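Biofilm growth-associated repressor (Xylella fastidiosa, PDB 3PQK) represses transcription of the operon containing its own gene, binding as a winged-helix repressor to a palindromic AT-rich sequence that spans the blh promoter -10 region. Local coordinates at the interface of chains A and B. Sequence-based numbering; all coordinates share one arbitrary frame. Chains: chain A/B, Biofilm growth-associated repressor.

Contacts 1 and 2 are two patches of one two-fold symmetric interface. Their C-alpha centres lie about 10 Å apart. Both use helix 5-20 of chain A and share A:Leu17. One methyl of this leucine, CD2, serves contact 1, and the other, CD1, serves contact 2. Contact 1 lies where the two N-terminal helices cross near their C-terminal ends. Contact 2 runs along the chain A helix to the end of helix 3-20 and the start of helix 23-33 of chain B. Together they probably help to join the two copies into a dimer, which is the usual form of ArsR-type repressors and suits a palindromic operator.

Contact 1: the interface of chains A and B. Residues chain A 17-18, 20-22; chain B 14, 17-18, 21.
Helix 5-20 of chain A and the loop residues after it, A:Ser21 and A:His22, meet helix 3-20 of chain B and B:Ser21. The two serines lie at the middle of the patch. The A:Ser21 hydroxyl OG rests on the partner helix, 3.0 Å from the backbone amide B:Lys18 N. This is a close contact and not a hydrogen bond, because that N-H points along its own helix towards B:Ala14 O. A:Ser21 OG is also 3.2 Å from B:Leu17 CB. In its own chain A:Ser21 OG donates a 2.9 Å hydrogen bond to A:Leu17 O. The donor sits above the carbonyl plane, 41° out of it. This bond fixes the hydroxyl. B:Ser21 repeats this: OG bonds B:Leu17 O in its own chain and packs against A:Lys18 N and A:Leu17 CB. With its OG beside the backbone N (chi1 -83°), A:Ser21 turns its hydroxyl towards both helices. The side chains of A:Leu17 and B:Leu17 cross at about a right angle, with their CD2 methyls 3.8 Å apart. The other methyl, B:Leu17 CD1, touches A:Leu20 CB at 3.7 Å. The aliphatic part of B:Lys18 runs past A:Ser21, with CG 3.8 Å from the serine CB, but both lysines are poorly ordered. The patch joins the C-terminal ends of the first helices across the two-fold axis and probably helps to hold the repressor dimer together.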
# COMPACT_ATOMS: atom_id res chain seq x y z
N LEU A 17 -4.00 -2.80 -3.27
CA LEU A 17 -4.03 -2.17 -1.93
C LEU A 17 -5.23 -2.64 -1.15
O LEU A 17 -5.13 -2.84 0.06
CB LEU A 17 -4.01 -0.62 -2.02
CG LEU A 17 -2.76 0.02 -2.64
CD1 LEU A 17 -2.89 1.53 -2.66
CD2 LEU A 17 -1.47 -0.40 -1.93
N LYS A 18 -6.38 -2.84 -1.84
CA LYS A 18 -7.60 -3.38 -1.19
C LYS A 18 -7.25 -4.73 -0.57
O LYS A 18 -7.59 -4.97 0.59
CB LYS A 18 -8.74 -3.57 -2.21
CG LYS A 18 -9.46 -2.29 -2.55
CD LYS A 18 -10.35 -2.46 -3.78
CE LYS A 18 -10.84 -1.13 -4.31
NZ LYS A 18 -11.65 -1.31 -5.54
N LEU A 20 -4.27 -5.96 0.36
CA LEU A 20 -3.34 -5.83 1.49
C LEU A 20 -3.94 -5.07 2.68
O LEU A 20 -3.34 -5.06 3.75
CB LEU A 20 -2.02 -5.20 1.04
CG LEU A 20 -1.21 -5.95 -0.01
CD1 LEU A 20 -0.07 -5.12 -0.48
CD2 LEU A 20 -0.69 -7.29 0.53
N SER A 21 -5.11 -4.45 2.51
CA SER A 21 -5.85 -3.67 3.52
C SER A 21 -6.51 -4.53 4.66
O SER A 21 -7.66 -4.27 5.03
CB SER A 21 -6.93 -2.83 2.85
OG SER A 21 -6.35 -1.64 2.36
N HIS A 22 -5.79 -5.52 5.20
CA HIS A 22 -6.26 -6.35 6.32
C HIS A 22 -5.08 -6.51 7.25
O HIS A 22 -4.03 -6.95 6.80
CB HIS A 22 -6.80 -7.71 5.85
CG HIS A 22 -7.50 -8.52 6.91
ND1 HIS A 22 -6.91 -8.78 8.15
CD2 HIS A 22 -8.70 -9.14 6.87
CE1 HIS A 22 -7.79 -9.51 8.82
NE2 HIS A 22 -8.87 -9.76 8.09
N ALA B 14 -2.97 -0.86 7.54
CA ALA B 14 -4.15 -1.33 6.82
C ALA B 14 -5.11 -0.19 6.58
O ALA B 14 -5.68 -0.09 5.48
CB ALA B 14 -4.84 -2.44 7.60
N LEU B 17 -3.79 1.94 3.81
CA LEU B 17 -3.96 1.27 2.51
C LEU B 17 -5.40 1.39 2.05
O LEU B 17 -5.64 1.57 0.86
CB LEU B 17 -3.51 -0.20 2.54
CG LEU B 17 -2.02 -0.48 2.82
CD1 LEU B 17 -1.74 -1.97 2.84
CD2 LEU B 17 -1.11 0.23 1.84
N LYS B 18 -6.36 1.30 2.99
CA LYS B 18 -7.79 1.47 2.68
C LYS B 18 -7.98 2.85 2.04
O LYS B 18 -8.63 2.97 1.00
CB LYS B 18 -8.67 1.38 3.94
CG LYS B 18 -8.91 -0.04 4.41
CD LYS B 18 -9.49 -0.07 5.82
CE LYS B 18 -9.47 -1.46 6.42
NZ LYS B 18 -9.98 -1.47 7.81
N SER B 21 -6.65 3.05 -1.47
CA SER B 21 -7.38 2.08 -2.30
C SER B 21 -8.48 2.69 -3.22
O SER B 21 -9.57 2.12 -3.33
CB SER B 21 -8.00 0.99 -1.42
OG SER B 21 -7.02 0.02 -1.12

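Contact 2: the interface of chains A and B. Residues chain A 10-11, 13-14, 17; chain B 20, 22-23, 26.
B:Leu26 reaches A:Ala14 with its CG beside the backbone N (chi1 -77°) and its second torsion extended (chi2 168°). These angles send CD1 out from helix 23-33 towards the chain A helix. A:Val13 has CG1 anti to the backbone N (chi1 179°), and this branch faces the same leucine methyl. B:Leu26 CD1 lies against the helix backbone, 3.6 Å from A:Ala14 CA. The small alanine side chain probably lets the leucine come this near to the main chain. A:Val13 CG1 touches B:Leu26 CD1 from beside it at 3.9 Å, and the two side chains meet at a slant. The other branch, B:Leu26 CD2, lies 3.9 Å from A:Leu17 CD1. That A:Leu17 methyl also lies near the B:Leu20 carbonyl oxygen and meets B:Leu20 CB, the twin of a pair in contact 1. Further towards the N-terminus of the chain A helix, the B:Pro23 ring is spread over three residues. B:Pro23 CD meets A:Ala14 CB at 3.8 Å. B:Pro23 CB meets A:Ala10 CB, also at 3.8 Å. B:Pro23 CG is 3.4 Å from the amide oxygen A:Asn11 OD1, a van der Waals contact. The contacts described here are largely apolar, and B:Pro23 and B:Leu26 each bury about 50 Å² against the partner. B:Pro23 is the first residue of helix 23-33, so the start of this helix abuts helix 5-20 of the other chain. The same helix carries B:Cys30, which forms a disulfide with B:Cys96 at the end of helix 84-96. The helix thus has one end in the dimer interface and carries a cysteine that is probably part of the redox switch.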
# COMPACT_ATOMS: atom_id res chain seq x y z
N ALA A 10 -3.73 2.57 -12.24
CA ALA A 10 -4.42 3.08 -11.05
C ALA A 10 -5.39 2.06 -10.44
O ALA A 10 -5.29 1.76 -9.26
CB ALA A 10 -5.13 4.38 -11.38
N ASN A 11 -6.30 1.50 -11.26
CA ASN A 11 -7.25 0.48 -10.81
C ASN A 11 -6.56 -0.77 -10.32
O ASN A 11 -6.94 -1.31 -9.27
CB ASN A 11 -8.19 0.14 -11.94
CG ASN A 11 -9.31 1.13 -12.04
OD1 ASN A 11 -10.15 1.23 -11.14
ND2 ASN A 11 -9.30 1.92 -13.09
N VAL A 13 -3.45 -1.11 -9.14
CA VAL A 13 -2.74 -0.82 -7.87
C VAL A 13 -3.74 -0.65 -6.71
O VAL A 13 -3.52 -1.18 -5.62
CB VAL A 13 -1.76 0.38 -8.04
CG1 VAL A 13 -1.03 0.72 -6.74
CG2 VAL A 13 -0.75 0.06 -9.12
N ALA A 14 -4.89 0.00 -6.97
CA ALA A 14 -5.95 0.15 -5.98
C ALA A 14 -6.47 -1.20 -5.55
O ALA A 14 -6.72 -1.40 -4.36
CB ALA A 14 -7.07 1.01 -6.54
N LEU A 17 -4.00 -2.80 -3.27
CA LEU A 17 -4.03 -2.17 -1.93
C LEU A 17 -5.23 -2.64 -1.15
O LEU A 17 -5.13 -2.84 0.06
CB LEU A 17 -4.01 -0.62 -2.02
CG LEU A 17 -2.76 0.02 -2.64
CD1 LEU A 17 -2.89 1.53 -2.66
CD2 LEU A 17 -1.47 -0.40 -1.93
N LEU B 20 -5.73 4.80 0.46
CA LEU B 20 -5.10 4.88 -0.85
C LEU B 20 -5.74 3.95 -1.90
O LEU B 20 -5.42 4.06 -3.07
CB LEU B 20 -3.59 4.63 -0.76
CG LEU B 20 -2.78 5.60 0.10
CD1 LEU B 20 -1.39 5.12 0.26
CD2 LEU B 20 -2.77 7.02 -0.51
N HIS B 22 -8.18 3.82 -3.89
CA HIS B 22 -9.10 4.46 -4.84
C HIS B 22 -8.26 4.89 -6.01
O HIS B 22 -7.29 5.60 -5.80
CB HIS B 22 -9.86 5.64 -4.22
CG HIS B 22 -10.97 6.20 -5.06
ND1 HIS B 22 -10.78 6.57 -6.39
CD2 HIS B 22 -12.25 6.49 -4.72
CE1 HIS B 22 -11.95 7.01 -6.82
NE2 HIS B 22 -12.86 7.00 -5.85
N PRO B 23 -8.57 4.43 -7.25
CA PRO B 23 -7.74 4.82 -8.42
C PRO B 23 -7.50 6.31 -8.59
O PRO B 23 -6.38 6.71 -8.93
CB PRO B 23 -8.50 4.21 -9.61
CG PRO B 23 -9.90 3.95 -9.11
CD PRO B 23 -9.69 3.56 -7.67
N LEU B 26 -4.99 7.44 -6.02
CA LEU B 26 -3.66 7.03 -6.46
C LEU B 26 -3.06 7.92 -7.56
O LEU B 26 -1.88 8.27 -7.47
CB LEU B 26 -3.66 5.56 -6.89
CG LEU B 26 -3.65 4.60 -5.72
CD1 LEU B 26 -3.94 3.18 -6.18
CD2 LEU B 26 -2.30 4.64 -5.00